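Uncharacterized protein (Staphylococcus aureus subsp. aureus Mu50, PDB 4QPV) is of unknown function, belongs to the DUF1672 family and adopts a distinctive fold built on a kinked-helix-beta-beta-beta repeat. Local coordinates at residues L138-K149 / R171-A179. Numbering follows the deposited sequence. Where two conformers were deposited one is given.
Sequences LDNLTEVLKEYK and RNEYYYLTA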
ATOM      1  N   LEU A 138      -9.502  -3.610 -11.064  1.00 26.70           N
ATOM      2  CA  LEU A 138      -9.228  -3.497  -9.630  1.00 25.58           C
ATOM      3  C   LEU A 138     -10.382  -2.744  -8.926  1.00 27.81           C
ATOM      4  O   LEU A 138     -10.805  -3.164  -7.852  1.00 27.21           O
ATOM      5  CB  LEU A 138      -7.859  -2.834  -9.393  1.00 25.12           C
ATOM      6  CG  LEU A 138      -6.665  -3.755  -9.718  1.00 28.27           C
ATOM      7  CD1 LEU A 138      -5.358  -2.950  -9.827  1.00 25.91           C
ATOM      8  CD2 LEU A 138      -6.529  -4.870  -8.662  1.00 29.64           C
ATOM      9  N   ASP A 139     -10.930  -1.688  -9.563  1.00 26.17           N
ATOM     10  CA  ASP A 139     -12.089  -0.972  -9.010  1.00 26.04           C
ATOM     11  C   ASP A 139     -13.309  -1.909  -8.949  1.00 28.84           C
ATOM     12  O   ASP A 139     -14.051  -1.876  -7.970  1.00 26.71           O
ATOM     13  CB  ASP A 139     -12.384   0.294  -9.807  1.00 28.51           C
ATOM     14  CG  ASP A 139     -11.320   1.388  -9.673  1.00 31.16           C
ATOM     15  OD1 ASP A 139     -10.444   1.276  -8.759  1.00 27.37           O
ATOM     16  OD2 ASP A 139     -11.412   2.400 -10.417  1.00 34.26           O
ATOM     17  N   ASN A 140     -13.469  -2.809  -9.941  1.00 27.66           N
ATOM     18  CA  ASN A 140     -14.549  -3.798  -9.890  1.00 27.42           C
ATOM     19  C   ASN A 140     -14.356  -4.740  -8.714  1.00 29.90           C
ATOM     20  O   ASN A 140     -15.339  -5.081  -8.060  1.00 29.33           O
ATOM     21  CB  ASN A 140     -14.649  -4.603 -11.164  1.00 26.53           C
ATOM     22  CG  ASN A 140     -15.165  -3.820 -12.330  1.00 41.37           C
ATOM     23  OD1 ASN A 140     -15.864  -2.803 -12.182  1.00 37.59           O
ATOM     24  ND2 ASN A 140     -14.824  -4.286 -13.521  1.00 34.26           N
ATOM     25  N   LEU A 141     -13.098  -5.160  -8.445  1.00 25.28           N
ATOM     26  CA  LEU A 141     -12.809  -6.025  -7.299  1.00 23.82           C
ATOM     27  C   LEU A 141     -13.177  -5.305  -5.988  1.00 25.76           C
ATOM     28  O   LEU A 141     -13.795  -5.921  -5.104  1.00 22.83           O
ATOM     29  CB  LEU A 141     -11.327  -6.480  -7.277  1.00 23.70           C
ATOM     30  CG  LEU A 141     -10.885  -7.362  -6.074  1.00 26.31           C
ATOM     31  CD1 LEU A 141     -11.719  -8.668  -5.990  1.00 25.73           C
ATOM     32  CD2 LEU A 141      -9.416  -7.718  -6.169  1.00 25.97           C
ATOM     33  N   THR A 142     -12.831  -4.003  -5.879  1.00 24.28           N
ATOM     34  CA  THR A 142     -13.141  -3.223  -4.667  1.00 23.87           C
ATOM     35  C   THR A 142     -14.651  -3.237  -4.398  1.00 25.86           C
ATOM     36  O   THR A 142     -15.082  -3.526  -3.277  1.00 24.63           O
ATOM     37  CB  THR A 142     -12.619  -1.793  -4.780  1.00 26.77           C
ATOM     38  OG1 THR A 142     -11.222  -1.851  -5.076  1.00 24.97           O
ATOM     39  CG2 THR A 142     -12.858  -0.990  -3.488  1.00 26.65           C
ATOM     40  N   GLU A 143     -15.437  -2.987  -5.445  1.00 24.96           N
ATOM     41  CA  GLU A 143     -16.890  -2.992  -5.384  1.00 24.33           C
ATOM     42  C   GLU A 143     -17.422  -4.383  -4.918  1.00 27.90           C
ATOM     43  O   GLU A 143     -18.281  -4.444  -4.038  1.00 26.29           O
ATOM     44  CB  GLU A 143     -17.452  -2.618  -6.761  1.00 25.95           C
ATOM     45  CG  GLU A 143     -18.968  -2.577  -6.801  1.00 27.97           C
ATOM     46  CD  GLU A 143     -19.628  -1.507  -5.948  1.00 36.75           C
ATOM     47  OE1 GLU A 143     -18.947  -0.539  -5.538  1.00 30.74           O
ATOM     48  OE2 GLU A 143     -20.850  -1.629  -5.718  1.00 34.74           O
ATOM     49  N   VAL A 144     -16.881  -5.483  -5.478  1.00 25.98           N
ATOM     50  CA  VAL A 144     -17.307  -6.850  -5.118  1.00 25.40           C
ATOM     51  C   VAL A 144     -16.987  -7.134  -3.633  1.00 26.95           C
ATOM     52  O   VAL A 144     -17.795  -7.748  -2.938  1.00 28.17           O
ATOM     53  CB  VAL A 144     -16.705  -7.930  -6.069  1.00 29.52           C
ATOM     54  CG1 VAL A 144     -17.022  -9.350  -5.579  1.00 30.10           C
ATOM     55  CG2 VAL A 144     -17.203  -7.742  -7.509  1.00 29.40           C
ATOM     56  N   LEU A 145     -15.854  -6.638  -3.129  1.00 23.29           N
ATOM     57  CA  LEU A 145     -15.485  -6.857  -1.729  1.00 22.57           C
ATOM     58  C   LEU A 145     -16.448  -6.101  -0.790  1.00 27.08           C
ATOM     59  O   LEU A 145     -16.817  -6.632   0.252  1.00 26.74           O
ATOM     60  CB  LEU A 145     -14.015  -6.482  -1.488  1.00 22.13           C
ATOM     61  CG  LEU A 145     -13.035  -7.538  -2.055  1.00 25.15           C
ATOM     62  CD1 LEU A 145     -11.671  -6.953  -2.272  1.00 22.89           C
ATOM     63  CD2 LEU A 145     -12.968  -8.787  -1.139  1.00 29.30           C
ATOM     64  N   LYS A 146     -16.935  -4.927  -1.217  1.00 25.03           N
ATOM     65  CA  LYS A 146     -17.947  -4.152  -0.475  1.00 24.02           C
ATOM     66  C   LYS A 146     -19.287  -4.898  -0.488  1.00 27.90           C
ATOM     67  O   LYS A 146     -19.971  -4.956   0.530  1.00 28.02           O
ATOM     68  CB  LYS A 146     -18.121  -2.760  -1.107  1.00 25.74           C
ATOM     69  CG  LYS A 146     -16.967  -1.793  -0.803  1.00 22.26           C
ATOM     70  CD  LYS A 146     -17.147  -0.548  -1.678  1.00 26.53           C
ATOM     71  CE  LYS A 146     -16.016   0.438  -1.499  1.00 25.88           C
ATOM     72  NZ  LYS A 146     -16.273   1.667  -2.317  1.00 26.62           N
ATOM     73  N   GLU A 147     -19.636  -5.478  -1.653  1.00 25.88           N
ATOM     74  CA  GLU A 147     -20.876  -6.235  -1.879  0.50 26.45           C
ATOM     75  C   GLU A 147     -21.016  -7.422  -0.934  1.00 31.12           C
ATOM     76  O   GLU A 147     -22.123  -7.715  -0.485  1.00 32.92           O
ATOM     77  CB  GLU A 147     -20.943  -6.784  -3.317  0.50 27.97           C
ATOM     78  CG  GLU A 147     -21.207  -5.804  -4.453  0.50 31.25           C
ATOM     79  CD  GLU A 147     -21.332  -6.486  -5.806  0.50 44.53           C
ATOM     80  OE1 GLU A 147     -21.751  -7.666  -5.834  0.50 46.19           O
ATOM     81  OE2 GLU A 147     -21.012  -5.848  -6.836  0.50 31.39           O
ATOM     82  N   TYR A 148     -19.911  -8.119  -0.639  1.00 28.00           N
ATOM     83  CA  TYR A 148     -19.999  -9.339   0.164  1.00 26.96           C
ATOM     84  C   TYR A 148     -19.574  -9.266   1.627  1.00 29.30           C
ATOM     85  O   TYR A 148     -19.560 -10.325   2.295  1.00 29.38           O
ATOM     86  CB  TYR A 148     -19.222 -10.450  -0.563  1.00 28.28           C
ATOM     87  CG  TYR A 148     -19.948 -10.937  -1.799  1.00 30.63           C
ATOM     88  CD1 TYR A 148     -21.044 -11.795  -1.699  1.00 33.57           C
ATOM     89  CD2 TYR A 148     -19.585 -10.491  -3.067  1.00 30.58           C
ATOM     90  CE1 TYR A 148     -21.739 -12.216  -2.833  1.00 35.33           C
ATOM     91  CE2 TYR A 148     -20.279 -10.904  -4.209  1.00 31.92           C
ATOM     92  CZ  TYR A 148     -21.339 -11.784  -4.088  1.00 37.93           C
ATOM     93  OH  TYR A 148     -21.997 -12.225  -5.216  1.00 37.55           O
ATOM     94  N   LYS A 149     -19.287  -8.041   2.153  1.00 24.42           N
ATOM     95  CA  LYS A 149     -18.849  -7.925   3.536  0.50 23.51           C
ATOM     96  C   LYS A 149     -19.923  -8.455   4.519  1.00 28.68           C
ATOM     97  O   LYS A 149     -19.540  -9.057   5.524  1.00 28.45           O
ATOM     98  CB  LYS A 149     -18.354  -6.502   3.879  0.50 24.30           C
ATOM     99  CG  LYS A 149     -19.361  -5.371   3.821  0.50 28.97           C
ATOM    100  CD  LYS A 149     -18.641  -4.022   3.918  0.50 34.47           C
ATOM    101  CE  LYS A 149     -18.734  -3.361   5.276  0.50 47.69           C
ATOM    102  NZ  LYS A 149     -20.063  -2.718   5.491  0.50 51.64           N
ATOM    103  N   ARG A 171      -3.262   0.606  -2.043  1.00 22.41           N
ATOM    104  CA  ARG A 171      -4.012  -0.049  -0.990  1.00 22.39           C
ATOM    105  C   ARG A 171      -5.313   0.656  -0.733  1.00 23.94           C
ATOM    106  O   ARG A 171      -5.365   1.887  -0.696  1.00 23.17           O
ATOM    107  CB  ARG A 171      -3.157  -0.045   0.319  1.00 21.44           C
ATOM    108  CG  ARG A 171      -3.842  -0.688   1.532  1.00 21.76           C
ATOM    109  CD  ARG A 171      -2.971  -0.611   2.790  1.00 23.13           C
ATOM    110  NE  ARG A 171      -1.714  -1.368   2.686  1.00 23.71           N
ATOM    111  CZ  ARG A 171      -1.545  -2.603   3.156  1.00 25.58           C
ATOM    112  NH1 ARG A 171      -2.561  -3.255   3.711  1.00 21.56           N
ATOM    113  NH2 ARG A 171      -0.365  -3.201   3.059  1.00 24.22           N
ATOM    114  N   ASN A 172      -6.377  -0.136  -0.496  1.00 21.76           N
ATOM    115  CA  ASN A 172      -7.648   0.408  -0.051  1.00 20.69           C
ATOM    116  C   ASN A 172      -8.026  -0.355   1.234  1.00 23.05           C
ATOM    117  O   ASN A 172      -7.192  -1.080   1.808  1.00 21.60           O
ATOM    118  CB  ASN A 172      -8.734   0.400  -1.153  1.00 24.27           C
ATOM    119  CG  ASN A 172      -9.037  -0.967  -1.699  1.00 28.86           C
ATOM    120  OD1 ASN A 172      -8.992  -1.974  -0.986  1.00 23.12           O
ATOM    121  ND2 ASN A 172      -9.330  -1.028  -2.994  1.00 24.67           N
ATOM    122  N   GLU A 173      -9.245  -0.162   1.717  1.00 20.84           N
ATOM    123  CA  GLU A 173      -9.717  -0.802   2.948  0.50 21.03           C
ATOM    124  C   GLU A 173      -9.606  -2.330   2.898  1.00 24.84           C
ATOM    125  O   GLU A 173      -9.374  -2.960   3.927  1.00 23.94           O
ATOM    126  CB  GLU A 173     -11.192  -0.437   3.202  0.50 22.19           C
ATOM    127  CG  GLU A 173     -11.458   1.038   3.456  0.50 27.69           C
ATOM    128  CD  GLU A 173     -12.910   1.421   3.242  0.50 37.15           C
ATOM    129  OE1 GLU A 173     -13.353   1.443   2.072  0.50 29.07           O
ATOM    130  OE2 GLU A 173     -13.609   1.692   4.244  0.50 26.18           O
ATOM    131  N   TYR A 174      -9.787  -2.918   1.697  1.00 22.19           N
ATOM    132  CA  TYR A 174      -9.892  -4.358   1.507  1.00 21.02           C
ATOM    133  C   TYR A 174      -8.683  -5.106   0.983  1.00 24.23           C
ATOM    134  O   TYR A 174      -8.616  -6.310   1.222  1.00 23.34           O
ATOM    135  CB  TYR A 174     -11.090  -4.629   0.563  1.00 22.00           C
ATOM    136  CG  TYR A 174     -12.364  -4.034   1.113  1.00 23.52           C
ATOM    137  CD1 TYR A 174     -13.052  -4.654   2.156  1.00 25.78           C
ATOM    138  CD2 TYR A 174     -12.834  -2.798   0.663  1.00 23.87           C
ATOM    139  CE1 TYR A 174     -14.172  -4.061   2.738  1.00 26.67           C
ATOM    140  CE2 TYR A 174     -13.950  -2.192   1.247  1.00 25.63           C
ATOM    141  CZ  TYR A 174     -14.629  -2.841   2.269  1.00 30.97           C
ATOM    142  OH  TYR A 174     -15.716  -2.257   2.869  1.00 29.54           O
ATOM    143  N   TYR A 175      -7.771  -4.460   0.259  1.00 22.33           N
ATOM    144  CA  TYR A 175      -6.613  -5.176  -0.270  1.00 20.58           C
ATOM    145  C   TYR A 175      -5.479  -4.243  -0.589  1.00 24.23           C
ATOM    146  O   TYR A 175      -5.646  -3.014  -0.625  1.00 21.61           O
ATOM    147  CB  TYR A 175      -6.984  -6.013  -1.536  1.00 21.07           C
ATOM    148  CG  TYR A 175      -7.411  -5.199  -2.746  1.00 22.34           C
ATOM    149  CD1 TYR A 175      -6.466  -4.638  -3.604  1.00 23.30           C
ATOM    150  CD2 TYR A 175      -8.758  -5.045  -3.064  1.00 22.37           C
ATOM    151  CE1 TYR A 175      -6.853  -3.915  -4.734  1.00 25.32           C
ATOM    152  CE2 TYR A 175      -9.157  -4.348  -4.208  1.00 23.43           C
ATOM    153  CZ  TYR A 175      -8.201  -3.762  -5.025  1.00 29.32           C
ATOM    154  OH  TYR A 175      -8.587  -3.033  -6.127  1.00 27.67           O
ATOM    155  N   TYR A 176      -4.315  -4.843  -0.838  1.00 22.16           N
ATOM    156  CA  TYR A 176      -3.158  -4.092  -1.300  1.00 23.23           C
ATOM    157  C   TYR A 176      -2.581  -4.840  -2.509  1.00 27.25           C
ATOM    158  O   TYR A 176      -2.820  -6.059  -2.687  1.00 25.25           O
ATOM    159  CB  TYR A 176      -2.131  -3.850  -0.187  1.00 25.26           C
ATOM    160  CG  TYR A 176      -1.465  -5.115   0.306  1.00 29.48           C
ATOM    161  CD1 TYR A 176      -2.081  -5.922   1.260  1.00 31.36           C
ATOM    162  CD2 TYR A 176      -0.223  -5.514  -0.188  1.00 32.35           C
ATOM    163  CE1 TYR A 176      -1.487  -7.099   1.704  1.00 32.42           C
ATOM    164  CE2 TYR A 176       0.388  -6.688   0.255  1.00 33.91           C
ATOM    165  CZ  TYR A 176      -0.245  -7.472   1.210  1.00 41.20           C
ATOM    166  OH  TYR A 176       0.341  -8.635   1.644  1.00 43.37           O
ATOM    167  N   LEU A 177      -1.857  -4.094  -3.357  1.00 24.67           N
ATOM    168  CA  LEU A 177      -1.260  -4.600  -4.591  1.00 25.17           C
ATOM    169  C   LEU A 177       0.273  -4.481  -4.474  1.00 28.86           C
ATOM    170  O   LEU A 177       0.765  -3.469  -3.965  1.00 28.36           O
ATOM    171  CB  LEU A 177      -1.836  -3.748  -5.758  1.00 25.86           C
ATOM    172  CG  LEU A 177      -1.398  -4.006  -7.205  1.00 32.12           C
ATOM    173  CD1 LEU A 177      -2.075  -5.200  -7.769  1.00 33.62           C
ATOM    174  CD2 LEU A 177      -1.828  -2.852  -8.086  1.00 35.00           C
ATOM    175  N   THR A 178       1.008  -5.512  -4.906  1.00 28.32           N
ATOM    176  CA  THR A 178       2.474  -5.547  -4.847  0.50 29.31           C
ATOM    177  C   THR A 178       3.033  -5.676  -6.267  1.00 36.04           C
ATOM    178  O   THR A 178       2.572  -6.541  -7.021  1.00 38.79           O
ATOM    179  CB  THR A 178       2.951  -6.702  -3.925  0.50 37.49           C
ATOM    180  OG1 THR A 178       2.300  -6.599  -2.651  0.50 33.84           O
ATOM    181  CG2 THR A 178       4.479  -6.724  -3.726  0.50 34.88           C
ATOM    182  N   ALA A 179       4.038  -4.856  -6.592  1.00 33.30           N
ATOM    183  CA  ALA A 179       4.759  -4.800  -7.858  1.00 34.55           C
ATOM    184  C   ALA A 179       6.214  -5.224  -7.679  1.00 37.56           C
ATOM    185  O   ALA A 179       6.715  -5.282  -6.557  1.00 36.00           O
ATOM    186  CB  ALA A 179       4.708  -3.384  -8.419  1.00 35.33           C
TER
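Tyr175 reaches from strand 175-178 to meet Leu138, Leu141, Thr142 and Leu145 of helix 135-147, and illustrates how a tyrosine can join apolar packing to one polar anchor. From CB, CG sits between the backbone N and the carbonyl carbon (chi1 65°), which points the phenol at the helix. At the near end of the ring, CD2 meets Leu145 CD1 at 3.6 Å, the methyl lying at the ring edge. Farther out, Leu141 CD2 sits over one face, 4.3 Å from the Tyr175 ring centroid in a CH-pi contact, while Asn172 OD1 lies above the opposite face. CE1 brushes Leu138 CD2. At the tip, OH donates to Leu138 O (2.8 Å) from well above the carbonyl plane; the same oxygen also accepts the helical bond from Thr142 N. Thr142 OG1 lies 3.1 Å from Tyr175 OH and 2.9 Å from Asn172 ND2. At the other end of that amide, the bond from Tyr174 N to OD1 closes an Asx turn, and the one from Tyr175 N, on the opposite face of the amide plane, makes the wider Asx motif just ahead of strand 175-178. Beside it, the Tyr174 ring passes Leu145 CB, and its CE2 meets Lys146 CG at 3.7 Å. Helix 135-147 packs on the mixed sheet, its axis roughly antiparallel to strand 175-178 (154°); Val221 of strand 220-227 extends the apolar layer, and helices 116-133 and 234-249 touch Leu138 and Leu145, respectively.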